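Local coordinates for anopheles gambiae adenosine kinase (Anopheles gambiae, PDB 3LOO), which catalyses the ATP-dependent phosphorylation of adenosine to AMP, as an adenosine kinase of the pfkB carbohydrate kinase family, at residues 257-260 and 261-265; 226-229 and 230-234. All blocks are in the same frame, centred on the assembly; numbering follows the deposited sequence.

Contact 1 of 2, residues 257-260 and 261-265; sequences REIG and KRIAA
The carboxylate of E258 meets the guanidinium of R262 at its edge: OE2 of E258 lies in the plane of that group, 3.9 Å from NH1 of R262, a long salt bridge. The two flat groups are turned 62° apart, and the aliphatic part of the arginine comes nearer, with CG of R262 3.5 Å from OE2 of E258. The arginine chain leaves the helix past the carboxylate, CG and CD beside OE2, and its bends at chi2 and chi3 let NH1 curl back toward that oxygen. The pair illustrates the i to i+4 ion pair on an alpha-helix, here loose and on the outer surface.

Beneath it runs the helical backbone. The amides of K261, R262, I263 and A264 bond to the carbonyls of R257, E258, I259 and G260, and the I263 N to I259 O bond, at 3.0 Å, is the straightest, with an N-H...O angle of 173°. CG of K261 rests 3.2 Å from O of R257 as the extended lysine chain leaves the helix; its NZ forms a salt bridge with D294, while R257 pairs with E298. I259 and I263 run alongside each other in the same direction, CG2 of I259 being 3.8 Å from CD1 of I263, and make a short apolar ridge one turn long.

That ridge faces helix 239-248, where A246 receives I259 and L245 receives I263. I263 and A264 also rest on V277 of strand 276-281, and K261 and A264 on I289 of strand 284-290. Helix 256-264 is thus packed on the large sheet near its edge, over these two strands, with the E258-R262 pair on its outer side near T253 and Y251.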
loop_
_atom_site.group_PDB
_atom_site.type_symbol
_atom_site.label_atom_id
_atom_site.label_comp_id
_atom_site.label_asym_id
_atom_site.label_seq_id
_atom_site.Cartn_x
_atom_site.Cartn_y
_atom_site.Cartn_z
ATOM N N ARG A 257 -1.266 20.587 5.858
ATOM C CA ARG A 257 -2.628 21.000 5.497
ATOM C C ARG A 257 -2.624 21.689 4.133
ATOM O O ARG A 257 -3.433 21.382 3.270
ATOM C CB ARG A 257 -3.242 21.898 6.591
ATOM C CG ARG A 257 -3.511 21.124 7.896
ATOM C CD ARG A 257 -3.788 22.039 9.067
ATOM N NE ARG A 257 -4.106 21.244 10.258
ATOM C CZ ARG A 257 -3.211 20.544 10.960
ATOM N NH1 ARG A 257 -1.933 20.511 10.593
ATOM N NH2 ARG A 257 -3.590 19.858 12.032
ATOM N N GLU A 258 -1.667 22.588 3.933
ATOM C CA GLU A 258 -1.531 23.303 2.681
ATOM C C GLU A 258 -1.192 22.361 1.538
ATOM O O GLU A 258 -1.714 22.490 0.427
ATOM C CB GLU A 258 -0.431 24.373 2.834
ATOM C CG GLU A 258 -0.008 25.028 1.524
ATOM C CD GLU A 258 -1.117 25.876 0.920
ATOM O OE1 GLU A 258 -2.050 26.267 1.672
ATOM O OE2 GLU A 258 -1.056 26.153 -0.316
ATOM N N ILE A 259 -0.287 21.423 1.800
ATOM C CA ILE A 259 0.105 20.459 0.771
ATOM C C ILE A 259 -1.134 19.643 0.369
ATOM O O ILE A 259 -1.421 19.517 -0.804
ATOM C CB ILE A 259 1.283 19.539 1.245
ATOM C CG1 ILE A 259 2.582 20.345 1.422
ATOM C CG2 ILE A 259 1.536 18.389 0.228
ATOM C CD1 ILE A 259 3.579 19.679 2.374
ATOM N N GLY A 260 -1.872 19.124 1.357
ATOM C CA GLY A 260 -3.133 18.375 1.077
ATOM C C GLY A 260 -4.131 19.128 0.216
ATOM O O GLY A 260 -4.707 18.570 -0.747
ATOM N N LYS A 261 -4.323 20.417 0.531
ATOM C CA LYS A 261 -5.237 21.274 -0.235
ATOM C C LYS A 261 -4.802 21.424 -1.681
ATOM O O LYS A 261 -5.635 21.336 -2.581
ATOM C CB LYS A 261 -5.388 22.659 0.419
ATOM C CG LYS A 261 -5.962 22.606 1.831
ATOM C CD LYS A 261 -5.704 23.930 2.586
ATOM C CE LYS A 261 -6.776 24.139 3.619
ATOM N NZ LYS A 261 -6.311 25.080 4.697
ATOM N N ARG A 262 -3.508 21.676 -1.904
ATOM C CA ARG A 262 -2.985 21.830 -3.255
ATOM C C ARG A 262 -3.168 20.546 -4.062
ATOM O O ARG A 262 -3.575 20.598 -5.225
ATOM C CB ARG A 262 -1.472 22.189 -3.267
ATOM C CG ARG A 262 -1.048 23.538 -2.688
ATOM C CD ARG A 262 -1.057 24.667 -3.711
ATOM N NE ARG A 262 0.101 24.759 -4.621
ATOM C CZ ARG A 262 1.274 25.370 -4.353
ATOM N NH1 ARG A 262 1.550 25.904 -3.154
ATOM N NH2 ARG A 262 2.200 25.412 -5.295
ATOM N N ILE A 263 -2.821 19.401 -3.474
ATOM C CA ILE A 263 -3.027 18.125 -4.189
ATOM C C ILE A 263 -4.534 17.895 -4.491
ATOM O O ILE A 263 -4.902 17.535 -5.617
ATOM C CB ILE A 263 -2.489 16.926 -3.391
ATOM C CG1 ILE A 263 -0.961 17.047 -3.141
ATOM C CG2 ILE A 263 -2.886 15.597 -4.095
ATOM C CD1 ILE A 263 -0.475 16.094 -1.957
ATOM N N ALA A 264 -5.373 18.117 -3.481
ATOM C CA ALA A 264 -6.827 17.898 -3.603
ATOM C C ALA A 264 -7.396 18.743 -4.758
ATOM O O ALA A 264 -8.296 18.285 -5.465
ATOM C CB ALA A 264 -7.557 18.207 -2.305
ATOM N N ALA A 265 -6.815 19.936 -4.969
ATOM C CA ALA A 265 -7.358 20.901 -5.935
ATOM C C ALA A 265 -6.890 20.676 -7.353
ATOM O O ALA A 265 -7.342 21.365 -8.249
ATOM C CB ALA A 265 -7.073 22.369 -5.476
#

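Contact 2 of 2, residues 226-229 and 230-234; sequences EEIF and PYVDV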
loop_
_atom_site.group_PDB
_atom_site.type_symbol
_atom_site.label_atom_id
_atom_site.label_comp_id
_atom_site.label_asym_id
_atom_site.label_seq_id
_atom_site.Cartn_x
_atom_site.Cartn_y
_atom_site.Cartn_z
ATOM N N GLU A 226 2.043 12.882 -11.874
ATOM C CA GLU A 226 1.310 13.937 -12.525
ATOM C C GLU A 226 0.309 13.384 -13.540
ATOM O O GLU A 226 -0.818 13.869 -13.590
ATOM C CB GLU A 226 2.273 14.879 -13.262
ATOM C CG GLU A 226 3.050 15.806 -12.356
ATOM C CD GLU A 226 3.555 17.039 -13.109
ATOM O OE1 GLU A 226 4.214 16.871 -14.162
ATOM O OE2 GLU A 226 3.224 18.160 -12.681
ATOM N N GLU A 227 0.740 12.435 -14.377
ATOM C CA GLU A 227 -0.118 11.895 -15.402
ATOM C C GLU A 227 -1.337 11.088 -14.816
ATOM O O GLU A 227 -2.440 11.104 -15.384
ATOM C CB GLU A 227 0.687 11.020 -16.385
ATOM C CG GLU A 227 -0.160 10.605 -17.624
ATOM C CD GLU A 227 0.566 9.736 -18.644
ATOM O OE1 GLU A 227 1.642 9.183 -18.367
ATOM O OE2 GLU A 227 0.048 9.589 -19.757
ATOM N N ILE A 228 -1.150 10.420 -13.675
ATOM C CA ILE A 228 -2.231 9.584 -13.099
ATOM C C ILE A 228 -3.151 10.387 -12.158
ATOM O O ILE A 228 -4.309 10.016 -11.945
ATOM C CB ILE A 228 -1.673 8.318 -12.370
ATOM C CG1 ILE A 228 -2.755 7.218 -12.280
ATOM C CG2 ILE A 228 -1.175 8.678 -10.937
ATOM C CD1 ILE A 228 -2.173 5.779 -11.968
ATOM N N PHE A 229 -2.642 11.477 -11.586
ATOM C CA PHE A 229 -3.413 12.245 -10.638
ATOM C C PHE A 229 -4.841 12.672 -11.033
ATOM O O PHE A 229 -5.700 12.657 -10.155
ATOM C CB PHE A 229 -2.653 13.457 -10.107
ATOM C CG PHE A 229 -1.826 13.157 -8.886
ATOM C CD1 PHE A 229 -2.069 12.023 -8.128
ATOM C CD2 PHE A 229 -0.780 13.998 -8.515
ATOM C CE1 PHE A 229 -1.284 11.732 -6.998
ATOM C CE2 PHE A 229 -0.002 13.728 -7.377
ATOM C CZ PHE A 229 -0.253 12.592 -6.618
ATOM N N PRO A 230 -5.109 13.041 -12.320
ATOM C CA PRO A 230 -6.491 13.425 -12.685
ATOM C C PRO A 230 -7.507 12.314 -12.407
ATOM O O PRO A 230 -8.683 12.564 -12.215
ATOM C CB PRO A 230 -6.388 13.670 -14.219
ATOM C CG PRO A 230 -4.907 14.210 -14.378
ATOM C CD PRO A 230 -4.174 13.219 -13.465
ATOM N N TYR A 231 -7.031 11.072 -12.389
ATOM C CA TYR A 231 -7.891 9.911 -12.243
ATOM C C TYR A 231 -7.874 9.383 -10.832
ATOM O O TYR A 231 -8.463 8.341 -10.551
ATOM C CB TYR A 231 -7.424 8.819 -13.185
ATOM C CG TYR A 231 -7.172 9.315 -14.578
ATOM C CD1 TYR A 231 -8.233 9.537 -15.474
ATOM C CD2 TYR A 231 -5.879 9.631 -14.996
ATOM C CE1 TYR A 231 -7.998 10.012 -16.771
ATOM C CE2 TYR A 231 -5.633 10.138 -16.278
ATOM C CZ TYR A 231 -6.694 10.318 -17.154
ATOM O OH TYR A 231 -6.435 10.766 -18.435
ATOM N N VAL A 232 -7.205 10.082 -9.940
ATOM C CA VAL A 232 -7.157 9.641 -8.530
ATOM C C VAL A 232 -8.283 10.245 -7.726
ATOM O O VAL A 232 -8.349 11.468 -7.590
ATOM C CB VAL A 232 -5.785 9.923 -7.903
ATOM C CG1 VAL A 232 -5.807 9.672 -6.414
ATOM C CG2 VAL A 232 -4.723 9.012 -8.595
ATOM N N ASP A 233 -9.178 9.390 -7.184
ATOM C CA ASP A 233 -10.283 9.848 -6.327
ATOM C C ASP A 233 -9.868 10.000 -4.877
ATOM O O ASP A 233 -10.394 10.856 -4.175
ATOM C CB ASP A 233 -11.494 8.887 -6.406
ATOM C CG ASP A 233 -12.091 8.849 -7.783
ATOM O OD1 ASP A 233 -11.843 7.870 -8.508
ATOM O OD2 ASP A 233 -12.727 9.853 -8.160
ATOM N N VAL A 234 -9.001 9.107 -4.414
ATOM C CA VAL A 234 -8.484 9.127 -3.024
ATOM C C VAL A 234 -6.960 8.881 -3.076
ATOM O O VAL A 234 -6.488 7.903 -3.671
ATOM C CB VAL A 234 -9.147 8.063 -2.078
ATOM C CG1 VAL A 234 -8.699 8.274 -0.631
ATOM C CG2 VAL A 234 -10.727 8.077 -2.120
#
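With CG2 beside its backbone N and CG1 anti to it (chi1 171°), V232 directs CG2 back at the preceding turn, 3.5 Å from O of I228 and 4.0 Å from CD1 of F229, which it meets at the edge of the ring. A chi1 of -48° likewise swings the ring of Y231 back beside that turn, edge first: CD2 lies 3.5 Å from O of I228, and CE2 the same distance from O of E227. CB of P230 sits over one face of this ring, nearer its border than its centre.

P230, having no N-H, cannot give E226 O its i+4 amide; its CD lies 3.4 Å from that oxygen instead, and the turn tightens to i+3 bonding. Y231 N bonds to I228 O at 3.0 Å, and V232 N to F229 O, also at 3.0 Å, its donor 66° out of the carbonyl plane. P230 makes a backbone hydrogen bond with E269, for which it can offer only its carbonyl. As the chain turns on to strand 234-238, R275 bonds V232 O and gives F229 O a second donor, whereas the tyrosine edge offers E227 O at most a weak, polar approach.

In the fold
Contact 2 comes first along the chain, where helix 222-228 ends and the chain passes into strand 234-238; contact 1 follows on helix 256-264, which precedes strand 276-281. These two strands are parallel neighbours in the nine-stranded sheet, so the contacts belong to successive helix-to-strand units of the alpha/beta core expected of a pfkB-family kinase. Their centres are 13 Å apart and their nearest atoms about 5 Å, without touching. R275 bridges them, bonding to A264 of contact 1 and to F229 and V232 of contact 2. Both are structural packing; the R257 side chain of contact 1 lies about 13 Å from the bound bis(adenosine)-5'-tetraphosphate.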